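Local coordinates for clostripain-related protein (Bacteroides thetaiotaomicron, PDB 6N9J) that probably cleaves peptide bonds as a secreted cysteine protease of the clostripain (C11) family and is captured here with an irreversible peptide inhibitor, at residues Y16-D20 with V50-G55; L251-R256 with W366-W372. One frame throughout, in Å; residues are numbered along the deposited sequence.

In the fold
Contacts 1 and 2 lie on opposite sides of the chain's centre. Their own centres are 36 Å apart, and their nearest atoms about 24 Å, so they do not touch. Along the chain, contact 1 is complete before contact 2 begins. Contact 1 is about 16 Å from the chain centre, at the C-terminal ends of two parallel strands of the main mixed sheet. In clan CD peptidases the catalytic residues usually follow the C-terminal ends of parallel strands, so contact 1 is probably the nearer to the active site. Contact 2 lies about 22 Å out, centre to centre. There two helices, 248-259 and 365-369, pack together near the C-terminus.

Contact 1. Residues Y16-D20 with V50-G55; sequences YIAGD and VYMDKG
Y16 and Y51 are neighbours on one face of the sheet, their rings projecting together toward S83. Y51 CD2 sits over the centre of one face of the Y16 ring, 3.8 Å from Y16 CZ. The planes are tilted by 34°, so the pair is oblique. The Y16 ring swings anti to its backbone N (chi1 -168°), Y51 takes nearly the same first torsion, and this keeps the two alongside each other. Both hydroxyls reach S83: Y16 OH bonds to its carbonyl O, and Y51 OH to its OG and to Q81 NE2. D53 OD2 also bonds to S83 OG, with D130 OD2 close by.

I17 is on the other face, with M52. I17 CD1 reaches V50 CG1 at 3.8 Å and M52 SD at 4.1 Å. The bent M52 chain also packs on A27 and L31 of helix 24-37, which crosses over between the two strands in a beta-alpha-beta unit.

The backbones pair in parallel. I17 N donates to Y51 O at 2.8 Å, and I17 O accepts from D53 N at 3.0 Å. G19 N then bonds to D53 O at 2.7 Å, with a more bent N-H angle of 131°. Beyond this the chains turn. D53 OD1 takes G55 N at 3.0 Å in an Asx turn, approached from above the carboxylate plane. D20 CG comes to 3.5 Å from G55 CA.

Helices cover both faces, 24-37 at I17 and M52, 86-99 at the tyrosines. The tyrosine side also has polar ends, which with D53 tie the strand ends to the loop that carries S83.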
ATOM      1  N   TYR A  16      -5.313   9.573   3.295  1.00 13.04           N
ATOM      2  CA  TYR A  16      -6.215   9.060   4.324  1.00 15.40           C
ATOM      3  C   TYR A  16      -5.423   8.450   5.475  1.00 17.80           C
ATOM      4  O   TYR A  16      -4.865   7.350   5.351  1.00 16.26           O
ATOM      5  CB  TYR A  16      -7.167   8.019   3.732  1.00 15.82           C
ATOM      6  CG  TYR A  16      -8.320   7.636   4.630  1.00 17.36           C
ATOM      7  CD1 TYR A  16      -8.128   6.819   5.753  1.00 18.26           C
ATOM      8  CD2 TYR A  16      -9.603   8.072   4.352  1.00 13.91           C
ATOM      9  CE1 TYR A  16      -9.194   6.477   6.585  1.00 17.51           C
ATOM     10  CE2 TYR A  16     -10.671   7.737   5.167  1.00 15.57           C
ATOM     11  CZ  TYR A  16     -10.468   6.929   6.278  1.00 16.74           C
ATOM     12  OH  TYR A  16     -11.548   6.601   7.072  1.00 15.58           O
ATOM     13  N   ILE A  17      -5.383   9.162   6.597  1.00 17.80           N
ATOM     14  CA  ILE A  17      -4.531   8.759   7.709  1.00 19.50           C
ATOM     15  C   ILE A  17      -5.315   8.152   8.863  1.00 18.58           C
ATOM     16  O   ILE A  17      -5.851   8.878   9.698  1.00 17.57           O
ATOM     17  CB  ILE A  17      -3.716   9.952   8.241  1.00 17.01           C
ATOM     18  CG1 ILE A  17      -2.845  10.510   7.119  1.00 14.71           C
ATOM     19  CG2 ILE A  17      -2.859   9.532   9.450  1.00 16.37           C
ATOM     20  CD1 ILE A  17      -2.174  11.829   7.468  1.00 15.30           C
ATOM     21  N   ALA A  18      -5.387   6.823   8.890  1.00 19.18           N
ATOM     22  CA  ALA A  18      -5.914   6.117  10.049  1.00 19.91           C
ATOM     23  C   ALA A  18      -4.773   5.905  11.041  1.00 17.78           C
ATOM     24  O   ALA A  18      -4.064   4.895  11.003  1.00 16.29           O
ATOM     25  CB  ALA A  18      -6.547   4.797   9.645  1.00 15.69           C
ATOM     26  N   GLY A  19      -4.577   6.885  11.916  1.00 18.40           N
ATOM     27  CA  GLY A  19      -3.425   6.867  12.795  1.00 20.08           C
ATOM     28  C   GLY A  19      -3.747   6.796  14.277  1.00 21.93           C
ATOM     29  O   GLY A  19      -2.909   7.159  15.098  1.00 22.21           O
ATOM     30  N   ASP A  20      -4.947   6.344  14.636  1.00 22.98           N
ATOM     31  CA  ASP A  20      -5.230   6.123  16.049  1.00 25.77           C
ATOM     32  C   ASP A  20      -4.769   4.726  16.433  1.00 23.81           C
ATOM     33  O   ASP A  20      -5.557   3.778  16.486  1.00 22.93           O
ATOM     34  CB  ASP A  20      -6.708   6.303  16.389  1.00 28.97           C
ATOM     35  CG  ASP A  20      -6.944   6.327  17.891  1.00 34.20           C
ATOM     36  OD1 ASP A  20      -5.936   6.420  18.627  1.00 36.53           O
ATOM     37  OD2 ASP A  20      -8.111   6.267  18.343  1.00 35.68           O
ATOM     38  N   VAL A  50      -6.425  15.946   3.093  1.00 20.80           N
ATOM     39  CA  VAL A  50      -5.887  15.064   4.118  1.00 18.73           C
ATOM     40  C   VAL A  50      -6.951  14.813   5.176  1.00 19.22           C
ATOM     41  O   VAL A  50      -7.448  15.764   5.812  1.00 16.95           O
ATOM     42  CB  VAL A  50      -4.615  15.648   4.794  1.00 18.24           C
ATOM     43  CG1 VAL A  50      -4.006  14.638   5.761  1.00 15.85           C
ATOM     44  CG2 VAL A  50      -3.584  16.085   3.770  1.00 15.95           C
ATOM     45  N   TYR A  51      -7.316  13.542   5.336  1.00 17.27           N
ATOM     46  CA  TYR A  51      -8.126  13.107   6.468  1.00 17.76           C
ATOM     47  C   TYR A  51      -7.200  12.569   7.550  1.00 16.91           C
ATOM     48  O   TYR A  51      -6.489  11.587   7.337  1.00 18.20           O
ATOM     49  CB  TYR A  51      -9.143  12.037   6.073  1.00 18.01           C
ATOM     50  CG  TYR A  51      -9.810  11.415   7.284  1.00 20.29           C
ATOM     51  CD1 TYR A  51     -10.865  12.055   7.922  1.00 22.32           C
ATOM     52  CD2 TYR A  51      -9.366  10.195   7.804  1.00 18.48           C
ATOM     53  CE1 TYR A  51     -11.469  11.504   9.037  1.00 23.61           C
ATOM     54  CE2 TYR A  51      -9.967   9.633   8.915  1.00 20.20           C
ATOM     55  CZ  TYR A  51     -11.016  10.284   9.527  1.00 23.55           C
ATOM     56  OH  TYR A  51     -11.616   9.726  10.641  1.00 25.24           O
ATOM     57  N   MET A  52      -7.210  13.208   8.707  1.00 18.04           N
ATOM     58  CA  MET A  52      -6.202  12.934   9.728  1.00 23.26           C
ATOM     59  C   MET A  52      -6.835  12.472  11.035  1.00 23.65           C
ATOM     60  O   MET A  52      -7.545  13.241  11.693  1.00 24.61           O
ATOM     61  CB  MET A  52      -5.357  14.188   9.959  1.00 30.80           C
ATOM     62  CG  MET A  52      -4.603  14.220  11.273  1.00 38.29           C
ATOM     63  SD  MET A  52      -2.986  13.467  11.163  1.00 27.94           S
ATOM     64  CE  MET A  52      -1.988  14.821  10.589  1.00 18.22           C
ATOM     65  N   ASP A  53      -6.605  11.211  11.404  1.00 21.05           N
ATOM     66  CA  ASP A  53      -7.108  10.710  12.686  1.00 22.78           C
ATOM     67  C   ASP A  53      -5.953  10.180  13.527  1.00 25.96           C
ATOM     68  O   ASP A  53      -5.405   9.120  13.243  1.00 21.36           O
ATOM     69  CB  ASP A  53      -8.173   9.621  12.481  1.00 20.81           C
ATOM     70  CG  ASP A  53      -8.749   9.106  13.797  1.00 25.72           C
ATOM     71  OD1 ASP A  53      -8.520   9.744  14.849  1.00 29.01           O
ATOM     72  OD2 ASP A  53      -9.461   8.075  13.790  1.00 26.72           O
ATOM     73  N   LYS A  54      -5.589  10.944  14.553  1.00 32.39           N
ATOM     74  CA  LYS A  54      -4.522  10.576  15.479  1.00 36.05           C
ATOM     75  C   LYS A  54      -5.072  10.172  16.842  1.00 37.36           C
ATOM     76  O   LYS A  54      -4.308   9.886  17.760  1.00 38.71           O
ATOM     77  CB  LYS A  54      -3.545  11.739  15.668  1.00 39.17           C
ATOM     78  CG  LYS A  54      -2.680  12.067  14.466  1.00 40.71           C
ATOM     79  CD  LYS A  54      -1.871  13.339  14.727  1.00 42.45           C
ATOM     80  CE  LYS A  54      -1.162  13.274  16.079  1.00 42.12           C
ATOM     81  NZ  LYS A  54      -0.332  14.480  16.349  1.00 41.31           N
ATOM     82  N   GLY A  55      -6.392  10.179  16.988  1.00 37.61           N
ATOM     83  CA  GLY A  55      -6.999   9.764  18.238  1.00 40.60           C
ATOM     84  C   GLY A  55      -8.063  10.696  18.771  1.00 44.26           C
ATOM     85  O   GLY A  55      -9.136  10.248  19.174  1.00 45.20           O
TER

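Contact 2. Residues L251-R256 with W366-W372; sequences LAAATR and WYSAADW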
ATOM      1  N   LEU A 251      -2.610 -12.099 -16.263  1.00 21.11           N
ATOM      2  CA  LEU A 251      -1.702 -12.755 -15.329  1.00 21.93           C
ATOM      3  C   LEU A 251      -2.386 -13.982 -14.722  1.00 24.59           C
ATOM      4  O   LEU A 251      -1.807 -15.063 -14.670  1.00 27.84           O
ATOM      5  CB  LEU A 251      -1.246 -11.782 -14.238  1.00 17.93           C
ATOM      6  CG  LEU A 251      -0.192 -12.329 -13.259  1.00 19.27           C
ATOM      7  CD1 LEU A 251       1.079 -12.812 -13.970  1.00 14.86           C
ATOM      8  CD2 LEU A 251       0.140 -11.298 -12.210  1.00 13.62           C
ATOM      9  N   ALA A 252      -3.632 -13.817 -14.292  1.00 25.38           N
ATOM     10  CA  ALA A 252      -4.407 -14.931 -13.745  1.00 25.22           C
ATOM     11  C   ALA A 252      -4.564 -16.045 -14.777  1.00 24.42           C
ATOM     12  O   ALA A 252      -4.433 -17.216 -14.448  1.00 27.77           O
ATOM     13  CB  ALA A 252      -5.771 -14.445 -13.271  1.00 23.52           C
ATOM     14  N   ALA A 253      -4.838 -15.674 -16.025  1.00 22.89           N
ATOM     15  CA  ALA A 253      -4.960 -16.646 -17.108  1.00 23.50           C
ATOM     16  C   ALA A 253      -3.616 -17.327 -17.399  1.00 24.89           C
ATOM     17  O   ALA A 253      -3.570 -18.518 -17.679  1.00 26.38           O
ATOM     18  CB  ALA A 253      -5.504 -15.980 -18.368  1.00 23.55           C
ATOM     19  N   ALA A 254      -2.521 -16.575 -17.325  1.00 25.60           N
ATOM     20  CA  ALA A 254      -1.200 -17.166 -17.538  1.00 23.94           C
ATOM     21  C   ALA A 254      -0.856 -18.101 -16.383  1.00 26.06           C
ATOM     22  O   ALA A 254      -0.179 -19.100 -16.578  1.00 26.90           O
ATOM     23  CB  ALA A 254      -0.138 -16.087 -17.687  1.00 20.97           C
ATOM     24  N   THR A 255      -1.335 -17.775 -15.184  1.00 23.61           N
ATOM     25  CA  THR A 255      -1.106 -18.614 -14.008  1.00 23.47           C
ATOM     26  C   THR A 255      -1.788 -19.971 -14.138  1.00 26.74           C
ATOM     27  O   THR A 255      -1.201 -21.002 -13.827  1.00 24.46           O
ATOM     28  CB  THR A 255      -1.603 -17.921 -12.721  1.00 23.70           C
ATOM     29  OG1 THR A 255      -0.844 -16.728 -12.502  1.00 22.89           O
ATOM     30  CG2 THR A 255      -1.459 -18.848 -11.505  1.00 21.48           C
ATOM     31  N   ARG A 256      -3.030 -19.960 -14.604  1.00 32.34           N
ATOM     32  CA  ARG A 256      -3.808 -21.177 -14.746  1.00 38.35           C
ATOM     33  C   ARG A 256      -3.096 -22.148 -15.673  1.00 44.11           C
ATOM     34  O   ARG A 256      -2.997 -23.333 -15.379  1.00 45.18           O
ATOM     35  CB  ARG A 256      -5.208 -20.862 -15.267  1.00 42.71           C
ATOM     36  CG  ARG A 256      -5.994 -19.940 -14.343  1.00 47.31           C
ATOM     37  CD  ARG A 256      -7.406 -19.649 -14.843  1.00 52.59           C
ATOM     38  NE  ARG A 256      -7.568 -19.972 -16.255  1.00 56.96           N
ATOM     39  CZ  ARG A 256      -8.192 -19.194 -17.132  1.00 59.15           C
ATOM     40  NH1 ARG A 256      -8.717 -18.038 -16.741  1.00 57.96           N
ATOM     41  NH2 ARG A 256      -8.287 -19.573 -18.402  1.00 61.34           N
ATOM     42  N   TRP A 366      -8.624 -14.288  -5.935  1.00 20.03           N
ATOM     43  CA  TRP A 366      -7.430 -14.730  -6.650  1.00 20.40           C
ATOM     44  C   TRP A 366      -7.318 -16.256  -6.681  1.00 24.84           C
ATOM     45  O   TRP A 366      -6.830 -16.834  -7.652  1.00 24.97           O
ATOM     46  CB  TRP A 366      -6.178 -14.115  -6.018  1.00 19.52           C
ATOM     47  CG  TRP A 366      -4.901 -14.594  -6.645  1.00 22.40           C
ATOM     48  CD1 TRP A 366      -3.991 -15.450  -6.094  1.00 21.19           C
ATOM     49  CD2 TRP A 366      -4.395 -14.255  -7.948  1.00 22.91           C
ATOM     50  NE1 TRP A 366      -2.949 -15.661  -6.967  1.00 22.18           N
ATOM     51  CE2 TRP A 366      -3.172 -14.939  -8.111  1.00 23.40           C
ATOM     52  CE3 TRP A 366      -4.852 -13.435  -8.984  1.00 23.23           C
ATOM     53  CZ2 TRP A 366      -2.401 -14.833  -9.275  1.00 23.99           C
ATOM     54  CZ3 TRP A 366      -4.084 -13.325 -10.141  1.00 24.63           C
ATOM     55  CH2 TRP A 366      -2.874 -14.019 -10.276  1.00 25.11           C
ATOM     56  N   TYR A 367      -7.783 -16.893  -5.610  1.00 25.37           N
ATOM     57  CA  TYR A 367      -7.789 -18.347  -5.475  1.00 26.73           C
ATOM     58  C   TYR A 367      -8.534 -19.054  -6.608  1.00 26.56           C
ATOM     59  O   TYR A 367      -8.025 -19.997  -7.212  1.00 27.84           O
ATOM     60  CB  TYR A 367      -8.405 -18.708  -4.125  1.00 28.22           C
ATOM     61  CG  TYR A 367      -8.572 -20.177  -3.846  1.00 30.89           C
ATOM     62  CD1 TYR A 367      -7.479 -20.975  -3.533  1.00 32.60           C
ATOM     63  CD2 TYR A 367      -9.832 -20.757  -3.842  1.00 31.90           C
ATOM     64  CE1 TYR A 367      -7.635 -22.324  -3.255  1.00 34.23           C
ATOM     65  CE2 TYR A 367      -9.998 -22.099  -3.560  1.00 33.62           C
ATOM     66  CZ  TYR A 367      -8.896 -22.876  -3.268  1.00 34.66           C
ATOM     67  OH  TYR A 367      -9.059 -24.205  -2.989  1.00 37.12           O
ATOM     68  N   SER A 368      -9.745 -18.599  -6.891  1.00 26.58           N
ATOM     69  CA  SER A 368     -10.521 -19.150  -7.990  1.00 31.01           C
ATOM     70  C   SER A 368     -10.136 -18.545  -9.351  1.00 32.28           C
ATOM     71  O   SER A 368     -10.248 -19.207 -10.381  1.00 34.00           O
ATOM     72  CB  SER A 368     -12.011 -18.946  -7.723  1.00 34.56           C
ATOM     73  OG  SER A 368     -12.287 -17.584  -7.446  1.00 38.38           O
ATOM     74  N   ALA A 369      -9.670 -17.296  -9.361  1.00 31.76           N
ATOM     75  CA  ALA A 369      -9.336 -16.623 -10.617  1.00 29.93           C
ATOM     76  C   ALA A 369      -8.099 -17.224 -11.294  1.00 28.37           C
ATOM     77  O   ALA A 369      -8.058 -17.374 -12.519  1.00 27.85           O
ATOM     78  CB  ALA A 369      -9.128 -15.128 -10.379  1.00 29.15           C
ATOM     79  N   ALA A 370      -7.097 -17.555 -10.487  1.00 27.98           N
ATOM     80  CA  ALA A 370      -5.854 -18.141 -10.977  1.00 29.35           C
ATOM     81  C   ALA A 370      -5.915 -19.669 -10.958  1.00 36.71           C
ATOM     82  O   ALA A 370      -4.912 -20.344 -11.213  1.00 34.76           O
ATOM     83  CB  ALA A 370      -4.677 -17.646 -10.150  1.00 24.98           C
ATOM     84  N   ASP A 371      -7.106 -20.188 -10.650  1.00 43.44           N
ATOM     85  CA  ASP A 371      -7.419 -21.618 -10.677  1.00 49.09           C
ATOM     86  C   ASP A 371      -6.548 -22.446  -9.742  1.00 47.29           C
ATOM     87  O   ASP A 371      -5.973 -23.458 -10.143  1.00 47.72           O
ATOM     88  CB  ASP A 371      -7.306 -22.166 -12.098  1.00 55.36           C
ATOM     89  CG  ASP A 371      -8.032 -23.479 -12.275  1.00 61.51           C
ATOM     90  OD1 ASP A 371      -9.154 -23.614 -11.742  1.00 64.55           O
ATOM     91  OD2 ASP A 371      -7.473 -24.381 -12.934  1.00 63.42           O
ATOM     92  N   TRP A 372      -6.465 -22.030  -8.487  1.00 45.41           N
ATOM     93  CA  TRP A 372      -5.734 -22.813  -7.508  1.00 46.23           C
ATOM     94  C   TRP A 372      -6.576 -23.995  -7.027  1.00 53.01           C
ATOM     95  O   TRP A 372      -7.062 -24.012  -5.902  1.00 52.54           O
ATOM     96  CB  TRP A 372      -5.287 -21.930  -6.343  1.00 41.16           C
ATOM     97  CG  TRP A 372      -4.156 -21.036  -6.740  1.00 40.89           C
ATOM     98  CD1 TRP A 372      -4.247 -19.755  -7.203  1.00 40.41           C
ATOM     99  CD2 TRP A 372      -2.762 -21.368  -6.749  1.00 40.32           C
ATOM    100  NE1 TRP A 372      -2.997 -19.266  -7.485  1.00 39.71           N
ATOM    101  CE2 TRP A 372      -2.068 -20.237  -7.218  1.00 39.97           C
ATOM    102  CE3 TRP A 372      -2.034 -22.512  -6.404  1.00 41.00           C
ATOM    103  CZ2 TRP A 372      -0.683 -20.213  -7.350  1.00 40.01           C
ATOM    104  CZ3 TRP A 372      -0.660 -22.485  -6.531  1.00 39.75           C
ATOM    105  CH2 TRP A 372       0.001 -21.345  -6.999  1.00 38.99           C
TER
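A Schellman motif ends helix 365-369, and the turn it makes packs against helix 248-259. W372 N bonds to Y367 O at 2.9 Å, and D371 N bonds weakly to S368 O. D371 is the residue with positive phi.

A252 is the closest backbone partner of A370 between the two segments. Its CB meets W366 CZ3 at 3.7 Å. The far end of the indole reaches here because W366 CG is anti to the backbone N (chi1 176°). L251 CG and T255 OG1 also approach this outer part of the ring. A370 CB lies over one face of the same indole, toward the rim. The indole is held further by Y170 of helix 166-171, in an edge-to-face pair.

T255 points toward the turn. T255 CG2 touches A370 CB at 3.7 Å, while its hydroxyl goes back along its own helix: T255 OG1 donates to L251 O at 2.9 Å, from above the carbonyl plane. L251 O also takes T255 N. The hydroxyl bond favours the rotamer that turns CG2 to A370.

R256 CG and CD cross the end of the other helix, and the guanidinium folds back over A253 CA. R256 CG is 3.4 Å from D371 CB and 3.3 Å from A370 O. The charged ends stay apart, R256 NE and D371 OD2 at 5.5 Å, without a salt bridge. The arginine chain kinks at chi3 (-17°), and R256 CD comes within 3.3 Å of A369 O. This is a carbon contact: A369 O, near the guanidinium plane, accepts no bond from R256.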